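Local coordinates for protein caspase-3 (PDB 6WI4) that probably cleaves proteins after aspartate residues as a cysteine protease of the caspase family, in the apoptotic cell death of a reef-building coral, at residues S9-A14 with L50-R55; D21-S26 with Y97-T102; F147-S152 with V219-K224; T199-T204 with S211-S216. All coordinates share one frame; numbering follows the deposited sequence.

Interaction 1 (S9-A14 with L50-R55)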
loop_
_atom_site.group_PDB
_atom_site.type_symbol
_atom_site.label_atom_id
_atom_site.label_comp_id
_atom_site.label_asym_id
_atom_site.label_seq_id
_atom_site.Cartn_x
_atom_site.Cartn_y
_atom_site.Cartn_z
ATOM N N SER A 9 21.522 5.411 5.511
ATOM C CA SER A 9 21.082 6.797 5.355
ATOM C C SER A 9 19.902 6.900 4.398
ATOM O O SER A 9 18.970 7.684 4.623
ATOM C CB SER A 9 22.239 7.660 4.849
ATOM O OG SER A 9 23.389 7.499 5.656
ATOM N N THR A 10 19.956 6.153 3.306
ATOM C CA THR A 10 18.807 5.891 2.450
ATOM C C THR A 10 18.395 4.444 2.699
ATOM O O THR A 10 19.149 3.519 2.384
ATOM C CB THR A 10 19.152 6.126 0.985
ATOM O OG1 THR A 10 19.473 7.508 0.793
ATOM C CG2 THR A 10 17.976 5.747 0.099
ATOM N N ARG A 11 17.200 4.250 3.275
ATOM C CA ARG A 11 16.788 2.911 3.697
ATOM C C ARG A 11 16.501 1.997 2.517
ATOM O O ARG A 11 16.654 0.775 2.624
ATOM C CB ARG A 11 15.541 2.997 4.573
ATOM C CG ARG A 11 15.700 3.785 5.848
ATOM C CD ARG A 11 16.439 2.985 6.926
ATOM N NE ARG A 11 16.096 3.522 8.237
ATOM C CZ ARG A 11 16.875 4.321 8.958
ATOM N NH1 ARG A 11 16.452 4.771 10.131
ATOM N NH2 ARG A 11 18.084 4.653 8.522
ATOM N N GLY A 12 16.080 2.562 1.400
ATOM C CA GLY A 12 15.661 1.771 0.267
ATOM C C GLY A 12 14.823 2.626 -0.656
ATOM O O GLY A 12 14.665 3.827 -0.443
ATOM N N ILE A 13 14.302 1.982 -1.679
ATOM C CA ILE A 13 13.430 2.638 -2.646
ATOM C C ILE A 13 11.991 2.448 -2.202
ATOM O O ILE A 13 11.617 1.377 -1.699
ATOM C CB ILE A 13 13.657 2.073 -4.057
ATOM C CG1 ILE A 13 15.109 2.309 -4.491
ATOM C CG2 ILE A 13 12.686 2.699 -5.067
ATOM C CD1 ILE A 13 15.521 1.465 -5.667
ATOM N N ALA A 14 11.178 3.488 -2.385
ATOM C CA ALA A 14 9.742 3.419 -2.129
ATOM C C ALA A 14 9.017 3.856 -3.390
ATOM O O ALA A 14 9.130 5.015 -3.800
ATOM C CB ALA A 14 9.340 4.302 -0.944
ATOM N N LEU A 50 10.525 8.695 6.295
ATOM C CA LEU A 50 11.059 7.428 6.771
ATOM C C LEU A 50 12.411 7.091 6.143
ATOM O O LEU A 50 12.934 5.994 6.376
ATOM C CB LEU A 50 10.053 6.303 6.494
ATOM C CG LEU A 50 8.676 6.458 7.128
ATOM C CD1 LEU A 50 7.768 5.321 6.664
ATOM C CD2 LEU A 50 8.786 6.465 8.639
ATOM N N LYS A 51 12.951 8.000 5.320
ATOM C CA LYS A 51 14.301 7.959 4.762
ATOM C C LYS A 51 14.392 7.018 3.565
ATOM O O LYS A 51 15.438 6.420 3.320
ATOM C CB LYS A 51 15.334 7.596 5.846
ATOM C CG LYS A 51 15.357 8.600 7.009
ATOM C CD LYS A 51 16.345 8.208 8.099
ATOM C CE LYS A 51 17.783 8.317 7.616
ATOM N NZ LYS A 51 18.157 9.703 7.226
ATOM N N PHE A 52 13.328 6.944 2.771
ATOM C CA PHE A 52 13.345 6.201 1.522
ATOM C C PHE A 52 13.524 7.143 0.332
ATOM O O PHE A 52 13.206 8.335 0.390
ATOM C CB PHE A 52 12.058 5.379 1.365
ATOM C CG PHE A 52 12.019 4.148 2.241
ATOM C CD1 PHE A 52 11.811 4.268 3.606
ATOM C CD2 PHE A 52 12.202 2.875 1.703
ATOM C CE1 PHE A 52 11.785 3.139 4.431
ATOM C CE2 PHE A 52 12.184 1.745 2.524
ATOM C CZ PHE A 52 11.981 1.882 3.885
ATOM N N ASP A 53 14.045 6.570 -0.748
ATOM C CA ASP A 53 14.182 7.221 -2.053
ATOM C C ASP A 53 12.881 6.980 -2.810
ATOM O O ASP A 53 12.621 5.862 -3.262
ATOM C CB ASP A 53 15.402 6.631 -2.762
ATOM C CG ASP A 53 15.571 7.092 -4.209
ATOM O OD1 ASP A 53 14.773 7.895 -4.733
ATOM O OD2 ASP A 53 16.556 6.632 -4.826
ATOM N N VAL A 54 12.046 8.013 -2.915
ATOM C CA VAL A 54 10.665 7.866 -3.370
ATOM C C VAL A 54 10.591 8.041 -4.879
ATOM O O VAL A 54 11.113 9.021 -5.428
ATOM C CB VAL A 54 9.754 8.875 -2.660
ATOM C CG1 VAL A 54 8.341 8.791 -3.198
ATOM C CG2 VAL A 54 9.788 8.617 -1.167
ATOM N N ARG A 55 9.939 7.091 -5.550
ATOM C CA ARG A 55 9.742 7.132 -6.995
ATOM C C ARG A 55 8.244 7.127 -7.268
ATOM O O ARG A 55 7.535 6.219 -6.818
ATOM C CB ARG A 55 10.435 5.945 -7.670
ATOM C CG ARG A 55 11.812 5.627 -7.107
ATOM C CD ARG A 55 12.926 6.410 -7.768
ATOM N NE ARG A 55 14.245 6.052 -7.229
ATOM C CZ ARG A 55 14.953 4.981 -7.592
ATOM N NH1 ARG A 55 14.492 4.143 -8.512
ATOM N NH2 ARG A 55 16.139 4.744 -7.041
HETATM O O HOH W 1 13.292 3.940 8.251
#
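Ile13 and Ala14 run parallel to Asp53 and Val54, and the backbone bonds carry the pairing. Asp53 N donates to Gly12 O (2.8 Å), Ala14 N to Asp53 O, and Arg55 N to Ala14 O. Ahead of the strands Arg11 N reaches Lys51 O (2.8 Å); Lys51, the first residue past helix 36-49, has the positive phi of a Schellman motif.

Among the charged groups, Arg55 bends at chi2 (-87°), which turns CD toward Asp53, and grips it side-on: NE meets OD1 and NH2 meets OD2 (2.9 Å), both from above the carboxylate plane. Ile13 CG2 sits over the centre of the same guanidinium, 4.0 Å above it. An alanine in place of Arg55 would probably leave the Asp53 carboxylate without this mate and uncover that flank of Ile13. A water joins Arg11 NE to Leu50 O, while NH2 bonds to Lys8 O and NH1 to Phe228 O.

The apolar part rests on Phe52. Arg11 CB lies over one ring face, 3.9 Å from the centroid, as a CH-pi contact, while Ala14 CB packs on Phe52 CB (3.7 Å).

The pair belongs to a beta-alpha-beta unit: helix 36-49 connects the strands and touches Ala14 and Val54 through Phe47, Met72 of helix 62-73 meets Ile13 and Arg55, and strand 83-88 continues the sheet.

Interaction 2 (D21-S26 with Y97-T102)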
loop_
_atom_site.group_PDB
_atom_site.type_symbol
_atom_site.label_atom_id
_atom_site.label_comp_id
_atom_site.label_asym_id
_atom_site.label_seq_id
_atom_site.Cartn_x
_atom_site.Cartn_y
_atom_site.Cartn_z
ATOM N N ASP A 21 -7.010 8.248 -13.553
ATOM C CA ASP A 21 -7.861 8.244 -14.738
ATOM C C ASP A 21 -7.677 6.940 -15.497
ATOM O O ASP A 21 -6.543 6.519 -15.745
ATOM C CB ASP A 21 -7.522 9.418 -15.658
ATOM C CG ASP A 21 -7.558 10.744 -14.942
ATOM O OD1 ASP A 21 -8.671 11.207 -14.626
ATOM O OD2 ASP A 21 -6.476 11.318 -14.681
ATOM N N PHE A 22 -8.785 6.321 -15.886
ATOM C CA PHE A 22 -8.763 4.992 -16.467
ATOM C C PHE A 22 -9.280 5.036 -17.899
ATOM O O PHE A 22 -10.140 5.849 -18.241
ATOM C CB PHE A 22 -9.577 4.031 -15.590
ATOM C CG PHE A 22 -8.954 3.820 -14.242
ATOM C CD1 PHE A 22 -9.102 4.775 -13.247
ATOM C CD2 PHE A 22 -8.162 2.711 -14.003
ATOM C CE1 PHE A 22 -8.484 4.621 -12.026
ATOM C CE2 PHE A 22 -7.550 2.535 -12.783
ATOM C CZ PHE A 22 -7.705 3.492 -11.793
ATOM N N LEU A 23 -8.720 4.163 -18.733
ATOM C CA LEU A 23 -9.063 4.129 -20.146
ATOM C C LEU A 23 -10.340 3.329 -20.364
ATOM O O LEU A 23 -10.749 2.513 -19.534
ATOM C CB LEU A 23 -7.929 3.521 -20.964
ATOM C CG LEU A 23 -6.549 4.177 -20.864
ATOM C CD1 LEU A 23 -5.494 3.338 -21.581
ATOM C CD2 LEU A 23 -6.577 5.591 -21.413
ATOM N N ARG A 24 -10.981 3.584 -21.507
ATOM C CA ARG A 24 -12.188 2.848 -21.857
ATOM C C ARG A 24 -11.949 1.342 -21.834
ATOM O O ARG A 24 -12.827 0.574 -21.422
ATOM C CB ARG A 24 -12.683 3.304 -23.233
ATOM C CG ARG A 24 -13.785 2.443 -23.822
ATOM C CD ARG A 24 -14.290 3.017 -25.149
ATOM N NE ARG A 24 -15.064 2.032 -25.904
ATOM C CZ ARG A 24 -16.320 1.703 -25.620
ATOM N NH1 ARG A 24 -16.940 2.286 -24.601
ATOM N NH2 ARG A 24 -16.959 0.793 -26.347
ATOM N N SER A 25 -10.757 0.898 -22.246
ATOM C CA SER A 25 -10.480 -0.534 -22.270
ATOM C C SER A 25 -10.571 -1.175 -20.888
ATOM O O SER A 25 -10.793 -2.385 -20.795
ATOM C CB SER A 25 -9.101 -0.796 -22.870
ATOM O OG SER A 25 -8.092 -0.160 -22.107
ATOM N N SER A 26 -10.411 -0.394 -19.815
ATOM C CA SER A 26 -10.446 -0.939 -18.461
ATOM C C SER A 26 -11.855 -1.126 -17.922
ATOM O O SER A 26 -12.036 -1.839 -16.927
ATOM C CB SER A 26 -9.662 -0.022 -17.518
ATOM O OG SER A 26 -10.412 1.149 -17.226
ATOM N N TYR A 97 -6.028 -2.613 -10.837
ATOM C CA TYR A 97 -6.189 -2.077 -12.183
ATOM C C TYR A 97 -4.975 -1.260 -12.597
ATOM O O TYR A 97 -4.575 -0.323 -11.895
ATOM C CB TYR A 97 -7.434 -1.197 -12.283
ATOM C CG TYR A 97 -8.726 -1.936 -12.546
ATOM C CD1 TYR A 97 -9.397 -2.575 -11.522
ATOM C CD2 TYR A 97 -9.287 -1.957 -13.815
ATOM C CE1 TYR A 97 -10.590 -3.238 -11.755
ATOM C CE2 TYR A 97 -10.473 -2.616 -14.058
ATOM C CZ TYR A 97 -11.123 -3.247 -13.024
ATOM O OH TYR A 97 -12.310 -3.910 -13.257
ATOM N N GLY A 98 -4.401 -1.601 -13.749
ATOM C CA GLY A 98 -3.712 -0.600 -14.539
ATOM C C GLY A 98 -4.741 0.300 -15.202
ATOM O O GLY A 98 -5.948 0.071 -15.122
ATOM N N THR A 99 -4.275 1.343 -15.888
ATOM C CA THR A 99 -5.245 2.200 -16.561
ATOM C C THR A 99 -6.015 1.456 -17.638
ATOM O O THR A 99 -7.114 1.886 -18.003
ATOM C CB THR A 99 -4.567 3.416 -17.186
ATOM O OG1 THR A 99 -3.489 2.980 -18.015
ATOM C CG2 THR A 99 -4.038 4.340 -16.106
ATOM N N ASP A 100 -5.480 0.339 -18.133
ATOM C CA ASP A 100 -6.084 -0.373 -19.247
ATOM C C ASP A 100 -6.785 -1.668 -18.861
ATOM O O ASP A 100 -7.427 -2.273 -19.728
ATOM C CB ASP A 100 -5.024 -0.683 -20.318
ATOM C CG ASP A 100 -3.899 -1.551 -19.793
ATOM O OD1 ASP A 100 -3.492 -1.361 -18.631
ATOM O OD2 ASP A 100 -3.422 -2.439 -20.532
ATOM N N GLY A 101 -6.687 -2.118 -17.617
ATOM C CA GLY A 101 -7.306 -3.375 -17.241
ATOM C C GLY A 101 -6.686 -3.948 -15.980
ATOM O O GLY A 101 -5.865 -3.311 -15.319
ATOM N N THR A 102 -7.070 -5.186 -15.687
ATOM C CA THR A 102 -6.740 -5.820 -14.420
ATOM C C THR A 102 -5.490 -6.683 -14.525
ATOM O O THR A 102 -5.162 -7.226 -15.584
ATOM C CB THR A 102 -7.897 -6.688 -13.913
ATOM O OG1 THR A 102 -8.186 -7.711 -14.878
ATOM C CG2 THR A 102 -9.131 -5.856 -13.683
HETATM O O HOH W 2 -13.862 -3.321 -15.268
#
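Leu23 N donates to Thr99 O (2.9 Å, 162° at the hydrogen), the firm direct hydrogen bond between loop 21-26 and the hairpin turn 97-102. Ser25 OG lies 3.3 Å from Asp100 O, but its proton has another acceptor within reach. A water links Ser26 O to Tyr97 OH.

Other polar atoms brace the loop itself. Leu23 O accepts from both Ser26 N and Ser26 OG, the latter at 2.7 Å and in the carbonyl plane; OG reaches it from between the backbone N and the carbonyl carbon (chi1 75°).

The apolar contact is Phe22 CE2 on Tyr97 CB (3.8 Å), the two side chains crossing at about a right angle.

Carbonyl oxygens also pack against ring edges and carbon. Gly98 O meets the edge of the Phe22 ring, and Ser26 O that of the Tyr97 ring near CE2 (3.4 Å). The backbone sets Ser26 CB against Thr99 O at 3.2 Å, Leu23 CB and CG lie close to the same oxygen, and Thr99 CG2 reaches Asp21 O.

The one settled direct bond thus ends on the main-chain carbonyl of Thr99, so the docking probably depends more on the shape of the hairpin than on charge; Asp100 OD1 accepts from the backbone N of Arg62.

Interaction 3 (F147-S152 with V219-K224)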
loop_
_atom_site.group_PDB
_atom_site.type_symbol
_atom_site.label_atom_id
_atom_site.label_comp_id
_atom_site.label_asym_id
_atom_site.label_seq_id
_atom_site.Cartn_x
_atom_site.Cartn_y
_atom_site.Cartn_z
ATOM N N PHE A 147 7.947 -10.411 3.737
ATOM C CA PHE A 147 6.927 -9.575 3.118
ATOM C C PHE A 147 5.885 -9.166 4.150
ATOM O O PHE A 147 5.545 -9.933 5.055
ATOM C CB PHE A 147 6.203 -10.308 1.989
ATOM C CG PHE A 147 7.004 -10.489 0.730
ATOM C CD1 PHE A 147 7.837 -11.580 0.575
ATOM C CD2 PHE A 147 6.881 -9.582 -0.310
ATOM C CE1 PHE A 147 8.547 -11.765 -0.583
ATOM C CE2 PHE A 147 7.587 -9.756 -1.474
ATOM C CZ PHE A 147 8.426 -10.845 -1.615
ATOM N N VAL A 148 5.348 -7.961 3.983
ATOM C CA VAL A 148 4.154 -7.545 4.710
ATOM C C VAL A 148 3.271 -6.785 3.733
ATOM O O VAL A 148 3.759 -5.942 2.973
ATOM C CB VAL A 148 4.486 -6.715 5.971
ATOM C CG1 VAL A 148 5.328 -5.475 5.655
ATOM C CG2 VAL A 148 3.214 -6.351 6.703
ATOM N N TYR A 149 1.986 -7.132 3.701
ATOM C CA TYR A 149 1.047 -6.582 2.730
ATOM C C TYR A 149 -0.033 -5.858 3.514
ATOM O O TYR A 149 -0.828 -6.495 4.220
ATOM C CB TYR A 149 0.450 -7.674 1.841
ATOM C CG TYR A 149 1.455 -8.639 1.233
ATOM C CD1 TYR A 149 1.811 -9.800 1.899
ATOM C CD2 TYR A 149 2.031 -8.395 -0.010
ATOM C CE1 TYR A 149 2.714 -10.706 1.345
ATOM C CE2 TYR A 149 2.945 -9.291 -0.558
ATOM C CZ TYR A 149 3.272 -10.443 0.118
ATOM O OH TYR A 149 4.165 -11.355 -0.418
ATOM N N ALA A 150 -0.038 -4.530 3.424
ATOM C CA ALA A 150 -0.970 -3.698 4.170
ATOM C C ALA A 150 -2.110 -3.311 3.236
ATOM O O ALA A 150 -1.936 -2.479 2.342
ATOM C CB ALA A 150 -0.261 -2.469 4.731
ATOM N N TYR A 151 -3.271 -3.924 3.440
ATOM C CA TYR A 151 -4.438 -3.743 2.584
ATOM C C TYR A 151 -5.420 -2.753 3.198
ATOM O O TYR A 151 -5.687 -2.801 4.399
ATOM C CB TYR A 151 -5.159 -5.077 2.406
ATOM C CG TYR A 151 -4.521 -6.041 1.445
ATOM C CD1 TYR A 151 -4.831 -6.004 0.090
ATOM C CD2 TYR A 151 -3.657 -7.025 1.899
ATOM C CE1 TYR A 151 -4.292 -6.920 -0.792
ATOM C CE2 TYR A 151 -3.102 -7.947 1.020
ATOM C CZ TYR A 151 -3.426 -7.882 -0.324
ATOM O OH TYR A 151 -2.890 -8.787 -1.212
ATOM N N SER A 152 -6.018 -1.910 2.351
ATOM C CA SER A 152 -6.953 -0.901 2.851
ATOM C C SER A 152 -8.254 -1.503 3.386
ATOM O O SER A 152 -8.897 -0.885 4.244
ATOM C CB SER A 152 -7.268 0.124 1.756
ATOM O OG SER A 152 -8.002 -0.435 0.668
ATOM N N VAL A 219 -1.452 -8.620 6.010
ATOM C CA VAL A 219 -0.971 -9.983 5.803
ATOM C C VAL A 219 0.527 -9.947 6.063
ATOM O O VAL A 219 1.273 -9.298 5.319
ATOM C CB VAL A 219 -1.262 -10.492 4.383
ATOM C CG1 VAL A 219 -0.744 -11.920 4.230
ATOM C CG2 VAL A 219 -2.768 -10.428 4.058
ATOM N N SER A 220 0.991 -10.638 7.104
ATOM C CA SER A 220 2.387 -10.516 7.509
ATOM C C SER A 220 3.113 -11.844 7.366
ATOM O O SER A 220 2.695 -12.853 7.942
ATOM C CB SER A 220 2.511 -10.028 8.948
ATOM O OG SER A 220 3.884 -10.045 9.318
ATOM N N MET A 221 4.194 -11.834 6.591
ATOM C CA MET A 221 5.202 -12.884 6.616
ATOM C C MET A 221 6.487 -12.388 7.278
ATOM O O MET A 221 7.563 -12.949 7.047
ATOM C CB MET A 221 5.485 -13.392 5.198
ATOM C CG MET A 221 4.346 -14.229 4.604
ATOM S SD MET A 221 2.890 -13.229 4.205
ATOM C CE MET A 221 2.142 -14.218 2.908
ATOM N N LEU A 222 6.386 -11.362 8.120
ATOM C CA LEU A 222 7.565 -10.860 8.819
ATOM C C LEU A 222 8.050 -11.863 9.865
ATOM O O LEU A 222 7.268 -12.610 10.459
ATOM C CB LEU A 222 7.255 -9.521 9.481
ATOM C CG LEU A 222 6.801 -8.393 8.547
ATOM C CD1 LEU A 222 6.529 -7.150 9.379
ATOM C CD2 LEU A 222 7.836 -8.109 7.474
ATOM N N ARG A 223 9.369 -11.885 10.062
ATOM C CA ARG A 223 10.025 -12.739 11.051
ATOM C C ARG A 223 10.617 -11.956 12.210
ATOM O O ARG A 223 11.115 -12.570 13.168
ATOM C CB ARG A 223 11.149 -13.542 10.384
ATOM C CG ARG A 223 10.718 -14.466 9.281
ATOM C CD ARG A 223 11.965 -15.090 8.631
ATOM N NE ARG A 223 12.827 -14.052 8.080
ATOM C CZ ARG A 223 14.073 -13.786 8.464
ATOM N NH1 ARG A 223 14.727 -12.787 7.882
ATOM N NH2 ARG A 223 14.673 -14.494 9.415
ATOM N N LYS A 224 10.626 -10.628 12.122
ATOM C CA LYS A 224 11.132 -9.737 13.151
ATOM C C LYS A 224 10.187 -8.550 13.250
ATOM O O LYS A 224 9.350 -8.333 12.370
ATOM C CB LYS A 224 12.555 -9.259 12.822
ATOM C CG LYS A 224 13.548 -10.373 12.534
ATOM C CD LYS A 224 14.908 -9.810 12.130
ATOM C CE LYS A 224 15.861 -10.919 11.752
ATOM N NZ LYS A 224 17.150 -10.372 11.227
#
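The antiparallel edge of the central six-stranded sheet is made here, where strand 217-220 lines up against strand 147-151. Tyr149 and Val219 form a hydrogen-bonded pair: Tyr149 N donates to Val219 O and Val219 N returns a bond to Tyr149 O, each at 2.8 Å. Val148 and Ser220 are the adjoining non-hydrogen-bonded pair. One step on, Met221 N reaches Phe147 O (2.8 Å), nearly along the C=O axis although the angle at the hydrogen is only 147°, as the chain is already leaving the strand. Ser220 OG accepts from Leu222 N (3.1 Å), an ST turn that bends the chain away at this point.

Side chains divide between the two faces. On the face of Tyr149 and Val219, the Tyr149 ring presents its edge to Met221: SD lies in the ring plane, 3.8 Å from CE1, a Met-aromatic contact. The methionine bends at chi2 (71°), which turns SD back along the strand, and its CE also touches Tyr149 CE1. Val219 spreads its branches, CG1 beside Tyr149 CD1 and CG2 against Tyr151 CE2 (3.9 Å). On the other face Val148 CB packs on Leu222 CG (3.8 Å), with both leucine methyls close by.

Helix 105-110 touches Tyr149 and Tyr151 from one face, and helix 186-197 meets Ala150, Ser220 and Leu222 on the other. A mostly parallel sheet between helices, closed by a final antiparallel strand, is the hallmark of the caspase fold.

Interaction 4 (T199-T204 with S211-S216)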
loop_
_atom_site.group_PDB
_atom_site.type_symbol
_atom_site.label_atom_id
_atom_site.label_comp_id
_atom_site.label_asym_id
_atom_site.label_seq_id
_atom_site.Cartn_x
_atom_site.Cartn_y
_atom_site.Cartn_z
ATOM N N THR A 199 -13.643 3.183 12.516
ATOM C CA THR A 199 -14.591 4.151 13.062
ATOM C C THR A 199 -15.300 4.972 11.989
ATOM O O THR A 199 -16.314 5.612 12.297
ATOM C CB THR A 199 -13.898 5.096 14.056
ATOM O OG1 THR A 199 -12.954 5.932 13.378
ATOM C CG2 THR A 199 -13.184 4.300 15.149
ATOM N N TYR A 200 -14.806 4.961 10.750
ATOM C CA TYR A 200 -15.390 5.768 9.684
ATOM C C TYR A 200 -16.767 5.238 9.287
ATOM O O TYR A 200 -17.027 4.032 9.319
ATOM C CB TYR A 200 -14.496 5.748 8.439
ATOM C CG TYR A 200 -13.317 6.697 8.380
ATOM C CD1 TYR A 200 -12.079 6.332 8.888
ATOM C CD2 TYR A 200 -13.426 7.921 7.728
ATOM C CE1 TYR A 200 -10.988 7.190 8.817
ATOM C CE2 TYR A 200 -12.346 8.786 7.646
ATOM C CZ TYR A 200 -11.129 8.415 8.188
ATOM O OH TYR A 200 -10.055 9.276 8.094
ATOM N N LYS A 201 -17.643 6.153 8.865
ATOM C CA LYS A 201 -18.911 5.804 8.227
ATOM C C LYS A 201 -19.028 6.611 6.945
ATOM O O LYS A 201 -18.763 7.814 6.953
ATOM C CB LYS A 201 -20.114 6.112 9.131
ATOM C CG LYS A 201 -20.246 5.224 10.342
ATOM C CD LYS A 201 -21.449 5.632 11.194
ATOM C CE LYS A 201 -21.526 4.791 12.466
ATOM N NZ LYS A 201 -22.626 5.271 13.351
ATOM N N SER A 202 -19.418 5.970 5.847
ATOM C CA SER A 202 -19.482 6.714 4.595
ATOM C C SER A 202 -20.591 7.754 4.656
ATOM O O SER A 202 -21.622 7.557 5.309
ATOM C CB SER A 202 -19.719 5.792 3.402
ATOM O OG SER A 202 -21.006 5.199 3.498
ATOM N N ARG A 203 -20.358 8.866 3.967
ATOM C CA ARG A 203 -21.305 9.973 3.849
ATOM C C ARG A 203 -21.509 10.208 2.359
ATOM O O ARG A 203 -20.694 10.879 1.713
ATOM C CB ARG A 203 -20.769 11.220 4.539
ATOM C CG ARG A 203 -20.848 11.210 6.034
ATOM C CD ARG A 203 -20.297 12.527 6.596
ATOM N NE ARG A 203 -20.655 13.673 5.748
ATOM C CZ ARG A 203 -21.624 14.546 6.023
ATOM N NH1 ARG A 203 -21.872 15.544 5.185
ATOM N NH2 ARG A 203 -22.347 14.429 7.130
ATOM N N THR A 204 -22.570 9.624 1.799
ATOM C CA THR A 204 -22.869 9.766 0.388
ATOM C C THR A 204 -24.220 10.387 0.113
ATOM O O THR A 204 -24.425 10.890 -0.994
ATOM C CB THR A 204 -22.840 8.407 -0.326
ATOM O OG1 THR A 204 -23.924 7.608 0.157
ATOM C CG2 THR A 204 -21.512 7.675 -0.075
ATOM N N SER A 211 -23.532 5.458 5.091
ATOM C CA SER A 211 -23.260 4.942 6.432
ATOM C C SER A 211 -22.649 3.548 6.412
ATOM O O SER A 211 -22.904 2.738 7.303
ATOM C CB SER A 211 -24.520 4.953 7.309
ATOM O OG SER A 211 -24.982 6.282 7.453
ATOM N N LYS A 212 -21.819 3.264 5.417
ATOM C CA LYS A 212 -21.151 1.974 5.313
ATOM C C LYS A 212 -19.760 2.072 5.926
ATOM O O LYS A 212 -19.242 3.163 6.171
ATOM C CB LYS A 212 -21.076 1.493 3.860
ATOM C CG LYS A 212 -22.446 1.418 3.176
ATOM C CD LYS A 212 -23.395 0.467 3.899
ATOM C CE LYS A 212 -24.641 0.258 3.045
ATOM N NZ LYS A 212 -25.579 -0.746 3.617
ATOM N N ARG A 213 -19.176 0.914 6.204
ATOM C CA ARG A 213 -18.039 0.810 7.116
ATOM C C ARG A 213 -16.832 0.204 6.404
ATOM O O ARG A 213 -16.905 -0.213 5.246
ATOM C CB ARG A 213 -18.417 -0.029 8.340
ATOM C CG ARG A 213 -19.789 0.327 8.926
ATOM C CD ARG A 213 -19.832 1.763 9.448
ATOM N NE ARG A 213 -18.795 1.984 10.440
ATOM C CZ ARG A 213 -18.854 1.584 11.707
ATOM N NH1 ARG A 213 -17.824 1.806 12.507
ATOM N NH2 ARG A 213 -19.936 0.968 12.182
ATOM N N GLN A 214 -15.714 0.141 7.128
ATOM C CA GLN A 214 -14.498 -0.444 6.577
ATOM C C GLN A 214 -13.604 -0.952 7.699
ATOM O O GLN A 214 -13.605 -0.421 8.809
ATOM C CB GLN A 214 -13.746 0.577 5.719
ATOM C CG GLN A 214 -12.616 0.004 4.883
ATOM C CD GLN A 214 -12.134 1.005 3.860
ATOM O OE1 GLN A 214 -12.943 1.685 3.220
ATOM N NE2 GLN A 214 -10.815 1.118 3.703
ATOM N N VAL A 215 -12.838 -1.999 7.374
ATOM C CA VAL A 215 -11.847 -2.620 8.245
ATOM C C VAL A 215 -10.633 -2.858 7.369
ATOM O O VAL A 215 -10.781 -3.387 6.265
ATOM C CB VAL A 215 -12.373 -3.959 8.807
ATOM C CG1 VAL A 215 -11.292 -4.745 9.488
ATOM C CG2 VAL A 215 -13.547 -3.720 9.751
ATOM N N SER A 216 -9.449 -2.441 7.820
ATOM C CA SER A 216 -8.249 -2.718 7.033
ATOM C C SER A 216 -7.616 -4.014 7.525
ATOM O O SER A 216 -7.943 -4.523 8.600
ATOM C CB SER A 216 -7.250 -1.559 7.100
ATOM O OG SER A 216 -6.893 -1.226 8.433
HETATM O O HOH W 3 -15.528 1.744 9.564
HETATM O O HOH W 4 -23.041 8.532 7.361
#
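Arg213 is folded at chi2 (-63°) and again at chi3 (-57°), a double bend that brings NE back to Tyr200 O, while Ser202 holds OG between its backbone N and carbonyl carbon (chi1 66°), facing Lys212 N. Arg213 NE donates to Tyr200 O at 2.9 Å, with the oxygen tilted from the guanidinium plane. Lys212 N donates to Ser202 OG in a nearly straight bond of 2.8 Å.

The two segments are also tied directly through their backbones. Ser202 N bonds to Lys212 O in the carbonyl plane, and Ser211 N approaches Ser202 O (2.8 Å) from above the carbonyl plane. Two waters add further links, one from Tyr200 O to Gln214 N and one between Ser202 O and Ser211 OG.

Lys201 and Arg213 lie side by side and point the same way. Lys201 CG touches Arg213 NE (3.6 Å), and CE lies over one face of the guanidinium, toward its rim, but NZ and NH2 stay 5.2 Å apart. An alanine here in place of Arg213 would probably leave Tyr200 O without its direct side-chain donor and the methylenes of Lys201 without a flat surface to lie on.

Beyond the contact, Ser202 OG bonds to Ser209 O, and Lys212 NZ forms a salt bridge with Asp137. The bound peptide puts an acidic side chain against Ser202 and Thr204 and hydrogen-bonds to Arg203 N, so the network of bonds behind these residues probably helps to hold this wall of the substrate groove in shape.

How the interactions relate
Interactions 1 and 3 sit in the same mixed six-stranded sheet, at the two outermost pairs of strands, 13-18 with 53-58 and 147-151 with 217-220; their centres are 19 Å apart. Interaction 2 lies about 29 Å from interaction 1, centre to centre, yet the two alternate along the chain, its loop 21-26 falling between the segments of interaction 1. Interactions 3 and 4 follow later, the loop contact 199-204 with 211-216 falling within the span from 147-152 to 219-224. Those two also touch, Ser152 O meeting Gln214 NE2 at 2.8 Å in a probable hydrogen bond, so the loop beside the bound peptide is probably linked to the end of strand 147-151.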